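Local coordinates for protein glutamate racemase (Escherichia coli, PDB 2JFN) that belongs to the Asp/Glu/hydantoin racemase family and holds glutamic acid and uridine-5'-diphosphate-N-acetylmuramoyl-L-alanine in two distinct pockets of one chain, at residues A91-S96 against V114-K119; F53-F58 against F255-T260. All blocks are in the same frame, centred on the assembly; numbering follows the deposited sequence.

Contact 1 is the buried one: A91-S96 and V114-K119 meet about 7 Å from the centre of the chain, each carrying part of a different ligand pocket. Contact 2 lies farther out, about 16 Å from that centre, and is only partly buried. Both sit where the chain leaves strands of the same mixed sheet, and along the sequence contact 1 is nested inside the loop closed by contact 2. Their centres are 21 Å apart and they do not touch. One hydrogen bond and a valine methyl join contact 1, while several of its backbone and side-chain donors bind ligands; contact 2 relies on an asparagine amide bonded to main chain, flanked by aromatic and aliphatic packing.

Contact 1: A91-S96 against V114-K119; sequences ACNTAS and VVPAIK. With GLU (glutamic acid), chain B; UMA (uridine-5'-diphosphate-N-acetylmuramoyl-L-alanine), chain C.
V114 and S96 make the tight part of this contact. The backbone N of V114 donates to S96 OG at 2.7 Å, with an N-H...O angle of 148°, and the same valine pushes its CG2 methyl to 3.1 Å from that OG. The methyl can do this because CG2 stands between the backbone N and the carbonyl carbon of V114, from where it also reaches C92 C at 3.4 Å. It lies against the C92-N93 peptide, just where the chain leads into helix 93-106; C92 O takes bonds from both A95 N and S96 N. V114 CG1 is a looser neighbour, 4.0 Å from A91 CA. The N93 side chain, across V114 at about a right angle, also runs alongside P116 in the opposite direction. The loose side lies beyond P116, where A117, I118 and the partly exposed K119 do not touch 91-96.

Each segment then serves its own ligand. Two successive backbone donors, N93 N to glutamic acid O (2.8 Å) and T94 N to its OXT (2.9 Å), grip one carboxylate, with T94 OG1 adding a further bond to OXT. In the UMA pocket, V115 binds through both N and O, and K119 NZ bonds to O2B at 2.8 Å.

In the fold, helix 93-106 spans the crossover from strand 87-90 to its parallel neighbour 111-112, and S96 packs back on V90. A91 and C92 touch strand 21-28, while V115 and I118 lean on helix 142-150, the latter residue in helix 118-124.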
loop_
_atom_site.group_PDB
_atom_site.type_symbol
_atom_site.label_atom_id
_atom_site.label_comp_id
_atom_site.label_asym_id
_atom_site.label_seq_id
_atom_site.Cartn_x
_atom_site.Cartn_y
_atom_site.Cartn_z
ATOM N N ALA A 91 -3.602 1.464 3.252
ATOM C CA ALA A 91 -2.672 0.612 2.503
ATOM C C ALA A 91 -1.712 1.487 1.724
ATOM O O ALA A 91 -1.612 1.392 0.500
ATOM C CB ALA A 91 -3.451 -0.293 1.560
ATOM N N CYS A 92 -0.997 2.324 2.468
ATOM C CA CYS A 92 -0.067 3.290 1.915
ATOM C C CYS A 92 1.008 3.587 2.967
ATOM O O CYS A 92 0.704 4.147 4.017
ATOM C CB CYS A 92 -0.864 4.560 1.589
ATOM S SG CYS A 92 0.060 6.007 1.098
ATOM N N ASN A 93 2.259 3.219 2.687
ATOM C CA ASN A 93 3.355 3.456 3.633
ATOM C C ASN A 93 3.621 4.932 3.915
ATOM O O ASN A 93 3.854 5.319 5.063
ATOM C CB ASN A 93 4.652 2.804 3.138
ATOM C CG ASN A 93 4.571 1.296 3.098
ATOM O OD1 ASN A 93 3.980 0.714 2.181
ATOM N ND2 ASN A 93 5.161 0.646 4.098
ATOM N N THR A 94 3.593 5.755 2.871
ATOM C CA THR A 94 3.840 7.183 3.026
ATOM C C THR A 94 2.741 7.900 3.803
ATOM O O THR A 94 2.873 9.076 4.127
ATOM C CB THR A 94 3.999 7.880 1.654
ATOM O OG1 THR A 94 2.876 7.564 0.818
ATOM C CG2 THR A 94 5.273 7.421 0.973
ATOM N N ALA A 95 1.655 7.200 4.104
ATOM C CA ALA A 95 0.559 7.823 4.847
ATOM C C ALA A 95 0.310 7.173 6.198
ATOM O O ALA A 95 0.004 7.861 7.170
ATOM C CB ALA A 95 -0.728 7.796 4.018
ATOM N N SER A 96 0.451 5.855 6.263
ATOM C CA SER A 96 0.198 5.128 7.499
ATOM C C SER A 96 0.779 5.770 8.744
ATOM O O SER A 96 0.055 6.379 9.529
ATOM C CB SER A 96 0.707 3.692 7.397
ATOM O OG SER A 96 -0.293 2.841 6.869
ATOM N N VAL A 114 0.180 0.336 7.768
ATOM C CA VAL A 114 1.195 -0.493 7.124
ATOM C C VAL A 114 2.601 0.036 7.347
ATOM O O VAL A 114 2.864 1.239 7.220
ATOM C CB VAL A 114 0.993 -0.569 5.607
ATOM C CG1 VAL A 114 -0.387 -1.127 5.281
ATOM C CG2 VAL A 114 1.185 0.807 5.001
ATOM N N VAL A 115 3.502 -0.867 7.700
ATOM C CA VAL A 115 4.898 -0.518 7.895
ATOM C C VAL A 115 5.676 -1.595 7.144
ATOM O O VAL A 115 5.213 -2.730 7.031
ATOM C CB VAL A 115 5.299 -0.533 9.391
ATOM C CG1 VAL A 115 4.619 0.614 10.124
ATOM C CG2 VAL A 115 4.917 -1.857 10.023
ATOM N N PRO A 116 6.849 -1.249 6.599
ATOM C CA PRO A 116 7.653 -2.236 5.863
ATOM C C PRO A 116 7.849 -3.503 6.693
ATOM O O PRO A 116 8.135 -3.423 7.892
ATOM C CB PRO A 116 8.960 -1.490 5.607
ATOM C CG PRO A 116 8.481 -0.055 5.434
ATOM C CD PRO A 116 7.480 0.084 6.571
ATOM N N ALA A 117 7.697 -4.661 6.052
ATOM C CA ALA A 117 7.823 -5.960 6.719
ATOM C C ALA A 117 9.254 -6.345 7.090
ATOM O O ALA A 117 9.702 -7.463 6.816
ATOM C CB ALA A 117 7.203 -7.049 5.844
ATOM N N ILE A 118 9.964 -5.424 7.724
ATOM C CA ILE A 118 11.338 -5.674 8.124
ATOM C C ILE A 118 11.453 -6.786 9.153
ATOM O O ILE A 118 12.347 -7.630 9.061
ATOM C CB ILE A 118 11.978 -4.396 8.692
ATOM C CG1 ILE A 118 12.109 -3.362 7.570
ATOM C CG2 ILE A 118 13.342 -4.715 9.312
ATOM C CD1 ILE A 118 12.583 -2.011 8.031
ATOM N N LYS A 119 10.542 -6.795 10.124
ATOM C CA LYS A 119 10.563 -7.804 11.176
ATOM C C LYS A 119 10.582 -9.250 10.652
ATOM O O LYS A 119 11.485 -10.013 10.982
ATOM C CB LYS A 119 9.382 -7.595 12.134
ATOM C CG LYS A 119 9.406 -8.533 13.336
ATOM C CD LYS A 119 8.311 -8.212 14.333
ATOM C CE LYS A 119 8.349 -9.183 15.492
ATOM N NZ LYS A 119 7.143 -9.051 16.342
HETATM N N GLU B . 1.364 3.171 -2.209
HETATM C CA GLU B . 2.554 3.981 -1.933
HETATM C C GLU B . 2.952 3.778 -0.483
HETATM O O GLU B . 2.832 2.620 0.058
HETATM C CB GLU B . 2.246 5.462 -2.203
HETATM C CG GLU B . 3.392 6.114 -3.010
HETATM C CD GLU B . 3.254 7.630 -3.027
HETATM O OE1 GLU B . 4.259 8.335 -3.052
HETATM O OE2 GLU B . 2.139 8.163 -3.027
HETATM O OXT GLU B . 3.419 4.751 0.196
HETATM N N1 UMA C . 1.857 -5.516 9.219
HETATM C C2 UMA C . 1.435 -4.099 9.084
HETATM N N3 UMA C . 0.237 -3.776 9.703
HETATM C C4 UMA C . -0.579 -4.659 10.426
HETATM C C5 UMA C . -0.087 -6.096 10.524
HETATM C C6 UMA C . 1.073 -6.440 9.929
HETATM O O2 UMA C . 2.073 -3.255 8.473
HETATM O O4 UMA C . -1.619 -4.252 10.923
HETATM C C1B UMA C . 3.154 -5.884 8.550
HETATM C C2B UMA C . 4.338 -5.537 9.436
HETATM O "O2'" UMA C . 5.491 -4.969 8.700
HETATM C C3B UMA C . 4.725 -6.768 10.186
HETATM C C4B UMA C . 4.395 -7.794 9.119
HETATM O O4B UMA C . 3.317 -7.268 8.353
HETATM O O3B UMA C . 6.136 -6.569 10.469
HETATM C C5B UMA C . 3.955 -9.106 9.632
HETATM O O5B UMA C . 3.002 -8.936 10.620
HETATM P PA UMA C . 2.450 -10.120 11.526
HETATM O O1A UMA C . 1.184 -9.602 12.064
HETATM O O2A UMA C . 2.361 -11.309 10.742
HETATM O O3A UMA C . 3.553 -10.198 12.711
HETATM P PB UMA C . 4.779 -9.268 13.135
HETATM O O1B UMA C . 5.794 -9.194 12.106
HETATM O O2B UMA C . 5.187 -9.672 14.484
HETATM O "O1'" UMA C . 3.991 -7.841 13.334
HETATM C "C1'" UMA C . 3.684 -7.197 14.571
HETATM C "C2'" UMA C . 2.325 -6.551 14.541
HETATM N "N2'" UMA C . 1.250 -7.539 14.332
HETATM C "C7'" UMA C . 0.357 -7.835 15.291
HETATM O "O7'" UMA C . 0.277 -7.185 16.330
HETATM C "C8'" UMA C . -0.591 -8.994 15.069
HETATM C "C3'" UMA C . 2.327 -5.476 13.441
HETATM O "O3'" UMA C . 1.053 -4.746 13.428
HETATM C "C4'" UMA C . 3.482 -4.467 13.646
HETATM O "O4'" UMA C . 3.500 -3.504 12.611
HETATM C "C5'" UMA C . 4.821 -5.210 13.701
HETATM O "O5'" UMA C . 4.747 -6.227 14.770
HETATM C "C6'" UMA C . 6.001 -4.316 14.038
HETATM O "O6'" UMA C . 5.755 -3.616 15.249
HETATM C C18 UMA C . 0.360 -4.116 14.535
HETATM C C19 UMA C . 0.616 -2.650 14.651
HETATM O O18 UMA C . 0.591 -2.090 15.733
HETATM C C20 UMA C . -1.118 -4.558 14.494
HETATM N N4 UMA C . 0.863 -2.024 13.488
HETATM C C21 UMA C . 0.998 -0.572 13.308
HETATM C C22 UMA C . -0.157 0.277 13.918
HETATM O O19 UMA C . -1.291 -0.249 13.965
HETATM O O20 UMA C . 0.093 1.433 14.347
HETATM C C23 UMA C . 1.127 -0.257 11.813
#

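Contact 2: F53-F58 against F255-T260; sequences FDNVAF and FCMAMT
N55 and the M257-A258 backbone are joined by the strongest bonds across this contact. N55 OD1 accepts from M257 N at 2.8 Å, nearly along the C=O axis, and weakly from A258 N, while N55 ND2 donates to A258 O at 2.8 Å. The bonds lie just after the parallel strands 48-53 and 253-256 of the mixed sheet of this alpha/beta fold, in the loops that follow them. One side-chain amide thus bonds to main chain on both its oxygen and its nitrogen, which should fix its rotation. The amide reaches this place with CG between its own backbone N and carbonyl carbon (chi1 62°). Just before, F53 N donates to F255 O at 3.0 Å.

A water accepts from N55 ND2 and lies 2.6 Å from T260 OG1, which also caps helix 261-264 by taking a bond from A263 N. D54 holds its own turn: OD1 accepts from A57 N, an Asx motif, with the donor well above the carboxylate plane. Its OD2 is held by Y60 OH and a salt bridge to R71.

Apolar packing flanks these bonds. C256 CA sits over one face of the F53 ring in a CH-pi contact, offset toward the rim, 4.2 Å from the centroid. M257 has a bent chain that brings CE to F53 O, and its side chain crosses those of D54 and V56 at about a right angle. At the exposed end, V56 CG2 presses on A258 CB at 3.4 Å, tighter than a usual methyl contact.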
loop_
_atom_site.group_PDB
_atom_site.type_symbol
_atom_site.label_atom_id
_atom_site.label_comp_id
_atom_site.label_asym_id
_atom_site.label_seq_id
_atom_site.Cartn_x
_atom_site.Cartn_y
_atom_site.Cartn_z
ATOM N N PHE A 53 -8.717 6.168 -3.886
ATOM C CA PHE A 53 -7.365 6.595 -4.193
ATOM C C PHE A 53 -7.325 8.101 -4.458
ATOM O O PHE A 53 -8.203 8.662 -5.122
ATOM C CB PHE A 53 -6.784 5.776 -5.368
ATOM C CG PHE A 53 -7.560 5.884 -6.658
ATOM C CD1 PHE A 53 -7.067 6.646 -7.716
ATOM C CD2 PHE A 53 -8.756 5.192 -6.829
ATOM C CE1 PHE A 53 -7.751 6.713 -8.930
ATOM C CE2 PHE A 53 -9.456 5.251 -8.041
ATOM C CZ PHE A 53 -8.949 6.015 -9.093
ATOM N N ASP A 54 -6.306 8.751 -3.907
ATOM C CA ASP A 54 -6.142 10.196 -4.045
ATOM C C ASP A 54 -5.365 10.586 -5.301
ATOM O O ASP A 54 -4.204 10.985 -5.221
ATOM C CB ASP A 54 -5.431 10.751 -2.807
ATOM C CG ASP A 54 -5.502 12.268 -2.726
ATOM O OD1 ASP A 54 -6.045 12.896 -3.665
ATOM O OD2 ASP A 54 -5.013 12.826 -1.723
ATOM N N ASN A 55 -6.013 10.496 -6.459
ATOM C CA ASN A 55 -5.348 10.840 -7.704
ATOM C C ASN A 55 -5.064 12.337 -7.793
ATOM O O ASN A 55 -4.271 12.765 -8.623
ATOM C CB ASN A 55 -6.179 10.369 -8.909
ATOM C CG ASN A 55 -7.544 11.030 -8.984
ATOM O OD1 ASN A 55 -8.313 11.025 -8.018
ATOM N ND2 ASN A 55 -7.859 11.595 -10.147
ATOM N N VAL A 56 -5.693 13.121 -6.921
ATOM C CA VAL A 56 -5.502 14.572 -6.897
ATOM C C VAL A 56 -4.181 14.994 -6.241
ATOM O O VAL A 56 -3.511 15.916 -6.714
ATOM C CB VAL A 56 -6.673 15.275 -6.152
ATOM C CG1 VAL A 56 -6.313 16.728 -5.827
ATOM C CG2 VAL A 56 -7.928 15.239 -7.014
ATOM N N ALA A 57 -3.799 14.317 -5.163
ATOM C CA ALA A 57 -2.576 14.678 -4.466
ATOM C C ALA A 57 -1.435 13.672 -4.630
ATOM O O ALA A 57 -0.352 13.872 -4.084
ATOM C CB ALA A 57 -2.871 14.913 -2.992
ATOM N N PHE A 58 -1.672 12.594 -5.372
ATOM C CA PHE A 58 -0.619 11.606 -5.615
ATOM C C PHE A 58 0.464 12.358 -6.389
ATOM O O PHE A 58 0.142 13.141 -7.280
ATOM C CB PHE A 58 -1.145 10.461 -6.487
ATOM C CG PHE A 58 -0.072 9.519 -6.957
ATOM C CD1 PHE A 58 0.319 8.436 -6.172
ATOM C CD2 PHE A 58 0.587 9.749 -8.163
ATOM C CE1 PHE A 58 1.354 7.595 -6.579
ATOM C CE2 PHE A 58 1.628 8.911 -8.580
ATOM C CZ PHE A 58 2.011 7.835 -7.787
ATOM N N PHE A 255 -13.590 4.845 -5.465
ATOM C CA PHE A 255 -13.713 6.302 -5.432
ATOM C C PHE A 255 -12.404 6.981 -5.833
ATOM O O PHE A 255 -11.328 6.612 -5.355
ATOM C CB PHE A 255 -14.043 6.806 -4.024
ATOM C CG PHE A 255 -15.466 6.588 -3.597
ATOM C CD1 PHE A 255 -15.741 5.942 -2.395
ATOM C CD2 PHE A 255 -16.524 7.061 -4.365
ATOM C CE1 PHE A 255 -17.051 5.767 -1.958
ATOM C CE2 PHE A 255 -17.845 6.894 -3.941
ATOM C CZ PHE A 255 -18.109 6.243 -2.733
ATOM N N CYS A 256 -12.486 7.973 -6.710
ATOM C CA CYS A 256 -11.297 8.742 -7.063
ATOM C C CYS A 256 -11.625 10.136 -6.520
ATOM O O CYS A 256 -12.782 10.411 -6.185
ATOM C CB CYS A 256 -11.069 8.772 -8.580
ATOM S SG CYS A 256 -12.415 9.472 -9.552
ATOM N N MET A 257 -10.634 11.014 -6.407
ATOM C CA MET A 257 -10.917 12.351 -5.884
ATOM C C MET A 257 -11.209 13.346 -7.007
ATOM O O MET A 257 -11.688 14.452 -6.761
ATOM C CB MET A 257 -9.757 12.849 -5.013
ATOM C CG MET A 257 -9.426 11.928 -3.833
ATOM S SD MET A 257 -10.871 11.377 -2.861
ATOM C CE MET A 257 -10.581 9.593 -2.803
ATOM N N ALA A 258 -10.934 12.933 -8.237
ATOM C CA ALA A 258 -11.185 13.765 -9.408
ATOM C C ALA A 258 -11.369 12.840 -10.598
ATOM O O ALA A 258 -10.552 11.952 -10.833
ATOM C CB ALA A 258 -10.014 14.713 -9.656
ATOM N N MET A 259 -12.449 13.042 -11.341
ATOM C CA MET A 259 -12.729 12.213 -12.505
ATOM C C MET A 259 -11.883 12.718 -13.665
ATOM O O MET A 259 -12.356 13.467 -14.520
ATOM C CB MET A 259 -14.218 12.285 -12.846
ATOM C CG MET A 259 -14.700 11.192 -13.780
ATOM S SD MET A 259 -14.458 9.540 -13.096
ATOM C CE MET A 259 -15.764 9.452 -11.906
ATOM N N THR A 260 -10.621 12.308 -13.673
ATOM C CA THR A 260 -9.667 12.704 -14.699
ATOM C C THR A 260 -9.449 11.562 -15.680
ATOM O O THR A 260 -9.873 10.431 -15.437
ATOM C CB THR A 260 -8.300 13.016 -14.079
ATOM O OG1 THR A 260 -7.744 11.806 -13.542
ATOM C CG2 THR A 260 -8.434 14.044 -12.971
HETATM O O HOH W 1 -5.574 11.747 -12.120
#